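Local structure of serpin B3 (4ZK3) at residues A[284-289]-A[335-340]; A[368-373]-A[382-387]. The protein belongs to the serpin family and probably inhibits proteases through a reactive-centre loop that, once cleaved, inserts as a strand into a central sheet. One frame throughout, in Å; residues are numbered along the deposited sequence.

Interaction 1: residues A[284-289]-A[335-340]; sequences LPRFKV and EVTEEG
F287 and V336 make the last antiparallel hydrogen-bonded pair between strands 276-294 and 325-336, at the end of the large serpin sheet A, where 325-336 turns into 340-351, a strand consistent with an inserted, cleaved reactive-centre loop. V336 N donates to F287 O at 2.9 Å, nearly straight (169°), while the return bond from F287 N to V336 O is weak. V336 hangs over one face of the F287 ring, its CB 4.1 Å from the centroid; CG2 lies over the same face, nearest CZ, and CG1 reaches L284 CD2. F287 CG lies between its own backbone N and carbonyl carbon (chi1 68°), which turns the ring toward V336.

On the opposite face, K288 CE packs on the E335 carboxylate, 3.7 Å from E335 CD, with only a loose charge attraction at the lysine nitrogen. Beyond the pairing, T337 OG1 accepts from E339 N (3.0 Å) in an ST turn. Within this turn E338 reaches across to R286, while its OE2 bonds T195 OG1: R286 NH1 approaches E338 OE1 on the syn lone pair at 2.7 Å, the oxygen only 9° out of the guanidinium plane.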
loop_
_atom_site.group_PDB
_atom_site.type_symbol
_atom_site.label_atom_id
_atom_site.label_comp_id
_atom_site.label_asym_id
_atom_site.label_seq_id
_atom_site.Cartn_x
_atom_site.Cartn_y
_atom_site.Cartn_z
ATOM N N LEU A 284 -21.665 -2.485 -6.563
ATOM C CA LEU A 284 -20.293 -1.951 -6.443
ATOM C C LEU A 284 -19.969 -1.117 -7.666
ATOM O O LEU A 284 -20.166 -1.576 -8.773
ATOM C CB LEU A 284 -19.323 -3.154 -6.356
ATOM C CG LEU A 284 -17.851 -2.850 -6.016
ATOM C CD1 LEU A 284 -17.686 -2.418 -4.569
ATOM C CD2 LEU A 284 -16.947 -4.029 -6.311
ATOM N N PRO A 285 -19.506 0.105 -7.486
ATOM C CA PRO A 285 -19.225 0.959 -8.640
ATOM C C PRO A 285 -17.918 0.572 -9.382
ATOM O O PRO A 285 -16.999 -0.019 -8.806
ATOM C CB PRO A 285 -19.127 2.339 -8.036
ATOM C CG PRO A 285 -18.659 2.073 -6.618
ATOM C CD PRO A 285 -19.286 0.789 -6.214
ATOM N N ARG A 286 -17.888 0.847 -10.678
ATOM C CA ARG A 286 -16.648 0.860 -11.439
ATOM C C ARG A 286 -16.007 2.089 -10.927
ATOM O O ARG A 286 -16.683 3.118 -10.799
ATOM C CB ARG A 286 -16.913 1.072 -12.934
ATOM C CG ARG A 286 -17.601 -0.077 -13.612
ATOM C CD ARG A 286 -17.836 0.124 -15.134
ATOM N NE ARG A 286 -16.698 0.712 -15.812
ATOM C CZ ARG A 286 -15.789 0.072 -16.547
ATOM N NH1 ARG A 286 -15.865 -1.223 -16.828
ATOM N NH2 ARG A 286 -14.794 0.770 -17.041
ATOM N N PHE A 287 -14.740 2.002 -10.539
ATOM C CA PHE A 287 -14.045 3.176 -10.044
ATOM C C PHE A 287 -12.539 3.082 -10.264
ATOM O O PHE A 287 -11.977 1.983 -10.424
ATOM C CB PHE A 287 -14.366 3.484 -8.559
ATOM C CG PHE A 287 -13.831 2.465 -7.538
ATOM C CD1 PHE A 287 -12.569 2.619 -6.968
ATOM C CD2 PHE A 287 -14.615 1.476 -7.082
ATOM C CE1 PHE A 287 -12.140 1.753 -5.961
ATOM C CE2 PHE A 287 -14.204 0.587 -6.124
ATOM C CZ PHE A 287 -12.950 0.710 -5.558
ATOM N N LYS A 288 -11.904 4.236 -10.202
ATOM C CA LYS A 288 -10.466 4.358 -10.360
ATOM C C LYS A 288 -9.962 5.353 -9.370
ATOM O O LYS A 288 -10.503 6.454 -9.281
ATOM C CB LYS A 288 -10.183 4.852 -11.768
ATOM C CG LYS A 288 -8.722 5.141 -12.096
ATOM C CD LYS A 288 -8.540 5.587 -13.532
ATOM C CE LYS A 288 -8.732 4.413 -14.472
ATOM N NZ LYS A 288 -8.579 4.847 -15.885
ATOM N N VAL A 289 -8.958 4.993 -8.591
ATOM C CA VAL A 289 -8.348 5.934 -7.698
ATOM C C VAL A 289 -6.828 6.013 -7.959
ATOM O O VAL A 289 -6.143 4.977 -8.001
ATOM C CB VAL A 289 -8.613 5.535 -6.239
ATOM C CG1 VAL A 289 -7.812 6.390 -5.265
ATOM C CG2 VAL A 289 -10.103 5.601 -5.907
ATOM N N GLU A 335 -7.981 0.244 -10.062
ATOM C CA GLU A 335 -9.197 0.307 -10.864
ATOM C C GLU A 335 -9.984 -0.955 -10.669
ATOM O O GLU A 335 -9.458 -2.052 -10.769
ATOM C CB GLU A 335 -8.890 0.473 -12.370
ATOM C CG GLU A 335 -10.175 0.564 -13.201
ATOM C CD GLU A 335 -9.990 0.975 -14.636
ATOM O OE1 GLU A 335 -8.889 0.815 -15.179
ATOM O OE2 GLU A 335 -10.990 1.444 -15.209
ATOM N N VAL A 336 -11.273 -0.790 -10.473
ATOM C CA VAL A 336 -12.222 -1.890 -10.344
ATOM C C VAL A 336 -13.196 -1.891 -11.543
ATOM O O VAL A 336 -13.723 -0.857 -11.917
ATOM C CB VAL A 336 -12.938 -1.683 -8.971
ATOM C CG1 VAL A 336 -14.231 -2.468 -8.831
ATOM C CG2 VAL A 336 -11.955 -2.055 -7.861
ATOM N N THR A 337 -13.368 -3.060 -12.163
ATOM C CA THR A 337 -14.230 -3.270 -13.302
ATOM C C THR A 337 -15.063 -4.504 -13.013
ATOM O O THR A 337 -14.915 -5.144 -11.960
ATOM C CB THR A 337 -13.449 -3.542 -14.618
ATOM O OG1 THR A 337 -12.880 -4.867 -14.572
ATOM C CG2 THR A 337 -12.360 -2.493 -14.835
ATOM N N GLU A 338 -15.942 -4.836 -13.967
ATOM C CA GLU A 338 -16.719 -6.087 -13.950
ATOM C C GLU A 338 -15.871 -7.368 -14.006
ATOM O O GLU A 338 -16.312 -8.426 -13.512
ATOM C CB GLU A 338 -17.736 -6.081 -15.133
ATOM C CG GLU A 338 -18.817 -5.016 -15.014
ATOM C CD GLU A 338 -18.467 -3.651 -15.604
ATOM O OE1 GLU A 338 -17.281 -3.371 -15.894
ATOM O OE2 GLU A 338 -19.375 -2.794 -15.775
ATOM N N GLU A 339 -14.682 -7.303 -14.618
ATOM C CA GLU A 339 -13.802 -8.495 -14.716
ATOM C C GLU A 339 -12.989 -8.790 -13.451
ATOM O O GLU A 339 -12.769 -9.970 -13.118
ATOM C CB GLU A 339 -12.827 -8.412 -15.920
ATOM C CG GLU A 339 -13.495 -8.811 -17.275
ATOM C CD GLU A 339 -14.551 -7.789 -17.746
ATOM O OE1 GLU A 339 -14.325 -6.558 -17.534
ATOM O OE2 GLU A 339 -15.602 -8.200 -18.301
ATOM N N GLY A 340 -12.564 -7.713 -12.799
ATOM C CA GLY A 340 -11.789 -7.749 -11.571
ATOM C C GLY A 340 -11.145 -6.446 -11.178
ATOM O O GLY A 340 -11.757 -5.350 -11.206
#

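Interaction 2: residues A[368-373]-A[382-387]; sequences PFLFFI and LFYGRF
F369-I373 and L382-F387 form a beta hairpin in the buried serpin sheet B, running antiparallel, axes 4.7 Å apart. Three hydrogen-bonded pairs alternate with two non-hydrogen-bonded ones. The register ends in a classic beta bulge: L382 and F383 both face I373, which receives the bond from L382 N and gives its own N to F383 O.

The face carrying F369, F371, I373, F383 and F387 is a row of fitted shapes, four of them aromatic rings. F387 presses its CB onto one face of the F369 ring, 3.9 Å from the centroid, and its CD2 comes within 3.5 Å of F369 CE2; the two ring planes are inclined at 37°, neither stacked nor edge-to-face. F371 folds back over the neighbouring strand, because its CG sits between the backbone N and carbonyl carbon (chi1 64°). The ring fills the hollow left by G385, whose CA lies under one face 4.3 Å from the centroid, while F387 N meets the ring edge. Farther along, I373 and F383 lie side by side pointing the same way, CD1 against CD2, and both reach A343.

The other face carries L370, F372, Y384 and R386. The F372 and Y384 rings are nearly parallel (18°) but slid apart, so contact falls to the near ends, F372 CB on Y384 CD2 at 3.6 Å. L370 wedges between the R386 stem, where CD2 meets CB, and the Y384 hydroxyl, and helix 254-260 packs over the leucine. R386 NH2 hydrogen-bonds N25 O, and NH1 forms a salt bridge with E258 OE2. At the far end of Y384, the hydroxyl OH lies 3.9 Å from L370 CD1.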
loop_
_atom_site.group_PDB
_atom_site.type_symbol
_atom_site.label_atom_id
_atom_site.label_comp_id
_atom_site.label_asym_id
_atom_site.label_seq_id
_atom_site.Cartn_x
_atom_site.Cartn_y
_atom_site.Cartn_z
ATOM N N PRO A 368 -19.724 6.724 0.714
ATOM C CA PRO A 368 -18.334 6.434 0.947
ATOM C C PRO A 368 -18.081 5.150 1.677
ATOM O O PRO A 368 -18.823 4.839 2.625
ATOM C CB PRO A 368 -17.880 7.600 1.789
ATOM C CG PRO A 368 -18.685 8.708 1.290
ATOM C CD PRO A 368 -20.034 8.112 1.035
ATOM N N PHE A 369 -17.041 4.416 1.260
ATOM C CA PHE A 369 -16.695 3.142 1.872
ATOM C C PHE A 369 -15.180 2.956 1.989
ATOM O O PHE A 369 -14.435 3.643 1.287
ATOM C CB PHE A 369 -17.335 1.977 1.109
ATOM C CG PHE A 369 -16.901 1.883 -0.358
ATOM C CD1 PHE A 369 -15.741 1.183 -0.729
ATOM C CD2 PHE A 369 -17.666 2.480 -1.359
ATOM C CE1 PHE A 369 -15.356 1.081 -2.055
ATOM C CE2 PHE A 369 -17.301 2.365 -2.708
ATOM C CZ PHE A 369 -16.136 1.682 -3.064
ATOM N N LEU A 370 -14.752 2.032 2.892
ATOM C CA LEU A 370 -13.366 1.579 2.991
ATOM C C LEU A 370 -13.146 0.246 2.282
ATOM O O LEU A 370 -14.055 -0.557 2.158
ATOM C CB LEU A 370 -12.920 1.482 4.430
ATOM C CG LEU A 370 -13.214 2.729 5.263
ATOM C CD1 LEU A 370 -13.194 2.384 6.767
ATOM C CD2 LEU A 370 -12.267 3.878 4.975
ATOM N N PHE A 371 -11.974 0.031 1.701
ATOM C CA PHE A 371 -11.785 -1.225 1.034
ATOM C C PHE A 371 -10.315 -1.558 1.135
ATOM O O PHE A 371 -9.442 -0.652 1.303
ATOM C CB PHE A 371 -12.315 -1.165 -0.415
ATOM C CG PHE A 371 -11.553 -0.186 -1.297
ATOM C CD1 PHE A 371 -11.853 1.179 -1.276
ATOM C CD2 PHE A 371 -10.546 -0.620 -2.151
ATOM C CE1 PHE A 371 -11.150 2.109 -2.042
ATOM C CE2 PHE A 371 -9.810 0.319 -2.918
ATOM C CZ PHE A 371 -10.115 1.691 -2.842
ATOM N N PHE A 372 -10.011 -2.836 1.006
ATOM C CA PHE A 372 -8.619 -3.267 0.949
ATOM C C PHE A 372 -8.483 -4.590 0.260
ATOM O O PHE A 372 -9.470 -5.331 0.125
ATOM C CB PHE A 372 -7.961 -3.261 2.330
ATOM C CG PHE A 372 -8.539 -4.226 3.312
ATOM C CD1 PHE A 372 -8.061 -5.522 3.392
ATOM C CD2 PHE A 372 -9.521 -3.810 4.218
ATOM C CE1 PHE A 372 -8.573 -6.385 4.350
ATOM C CE2 PHE A 372 -10.056 -4.670 5.165
ATOM C CZ PHE A 372 -9.560 -5.966 5.259
ATOM N N ILE A 373 -7.257 -4.836 -0.219
ATOM C CA ILE A 373 -6.916 -6.059 -0.895
ATOM C C ILE A 373 -5.959 -6.821 0.012
ATOM O O ILE A 373 -4.890 -6.330 0.369
ATOM C CB ILE A 373 -6.326 -5.818 -2.289
ATOM C CG1 ILE A 373 -7.379 -5.176 -3.219
ATOM C CG2 ILE A 373 -5.810 -7.129 -2.897
ATOM C CD1 ILE A 373 -6.788 -4.561 -4.467
ATOM N N LEU A 382 -2.246 -5.720 1.367
ATOM C CA LEU A 382 -1.330 -5.199 0.345
ATOM C C LEU A 382 -1.660 -3.752 -0.062
ATOM O O LEU A 382 -0.734 -2.988 -0.422
ATOM C CB LEU A 382 -1.387 -6.092 -0.892
ATOM C CG LEU A 382 -1.030 -7.580 -0.647
ATOM C CD1 LEU A 382 -1.266 -8.419 -1.870
ATOM C CD2 LEU A 382 0.316 -7.842 -0.074
ATOM N N PHE A 383 -2.959 -3.435 -0.061
ATOM C CA PHE A 383 -3.445 -2.143 -0.513
ATOM C C PHE A 383 -4.651 -1.802 0.337
ATOM O O PHE A 383 -5.444 -2.706 0.712
ATOM C CB PHE A 383 -3.944 -2.139 -1.987
ATOM C CG PHE A 383 -2.903 -2.566 -3.036
ATOM C CD1 PHE A 383 -2.041 -1.647 -3.637
ATOM C CD2 PHE A 383 -2.849 -3.919 -3.433
ATOM C CE1 PHE A 383 -1.147 -2.073 -4.635
ATOM C CE2 PHE A 383 -1.920 -4.360 -4.371
ATOM C CZ PHE A 383 -1.070 -3.432 -4.984
ATOM N N TYR A 384 -4.799 -0.496 0.619
ATOM C CA TYR A 384 -5.869 -0.012 1.506
ATOM C C TYR A 384 -6.337 1.344 1.027
ATOM O O TYR A 384 -5.542 2.149 0.572
ATOM C CB TYR A 384 -5.375 0.100 2.974
ATOM C CG TYR A 384 -6.442 0.389 3.986
ATOM C CD1 TYR A 384 -6.813 1.679 4.291
ATOM C CD2 TYR A 384 -7.126 -0.658 4.625
ATOM C CE1 TYR A 384 -7.778 1.928 5.235
ATOM C CE2 TYR A 384 -8.130 -0.414 5.549
ATOM C CZ TYR A 384 -8.479 0.878 5.812
ATOM O OH TYR A 384 -9.443 1.149 6.760
ATOM N N GLY A 385 -7.629 1.593 1.162
ATOM C CA GLY A 385 -8.199 2.787 0.595
ATOM C C GLY A 385 -9.531 3.218 1.103
ATOM O O GLY A 385 -10.240 2.476 1.798
ATOM N N ARG A 386 -9.852 4.463 0.772
ATOM C CA ARG A 386 -11.167 5.026 1.027
ATOM C C ARG A 386 -11.661 5.662 -0.256
ATOM O O ARG A 386 -10.919 6.452 -0.911
ATOM C CB ARG A 386 -11.128 6.124 2.084
ATOM C CG ARG A 386 -12.477 6.871 2.158
ATOM C CD ARG A 386 -12.462 7.956 3.171
ATOM N NE ARG A 386 -11.770 9.100 2.700
ATOM C CZ ARG A 386 -11.212 10.050 3.465
ATOM N NH1 ARG A 386 -11.187 9.992 4.787
ATOM N NH2 ARG A 386 -10.650 11.089 2.870
ATOM N N PHE A 387 -12.843 5.247 -0.663
ATOM C CA PHE A 387 -13.538 5.842 -1.815
ATOM C C PHE A 387 -14.644 6.766 -1.335
ATOM O O PHE A 387 -15.658 6.294 -0.862
ATOM C CB PHE A 387 -14.194 4.759 -2.640
ATOM C CG PHE A 387 -14.718 5.260 -3.970
ATOM C CD1 PHE A 387 -13.836 5.686 -4.958
ATOM C CD2 PHE A 387 -16.105 5.337 -4.208
ATOM C CE1 PHE A 387 -14.318 6.140 -6.175
ATOM C CE2 PHE A 387 -16.586 5.765 -5.435
ATOM C CZ PHE A 387 -15.683 6.169 -6.415
#

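Interaction 2, a hairpin of sheet B, is buried but for the partly exposed R386, whereas interaction 1, at the end of sheet A, is partly buried with one apolar and one polar face. They meet through F287: its CB touches F387 CE1 at 3.6 Å, its CE1 meets F371 CZ, edge-to-face as rings, and its CE2 reaches F369 CZ. V289 adds its CG2 against F387 CD1. The inner side of 284-289 thus lies on the aromatic side of the 368-373/382-387 hairpin. Chemistry follows place: among side chains, ring and aliphatic contacts dominate the hairpin, with its one charged side chain paired beyond it, while 284-289/335-340 adds a salt bridge and looser charge attractions between its own residues.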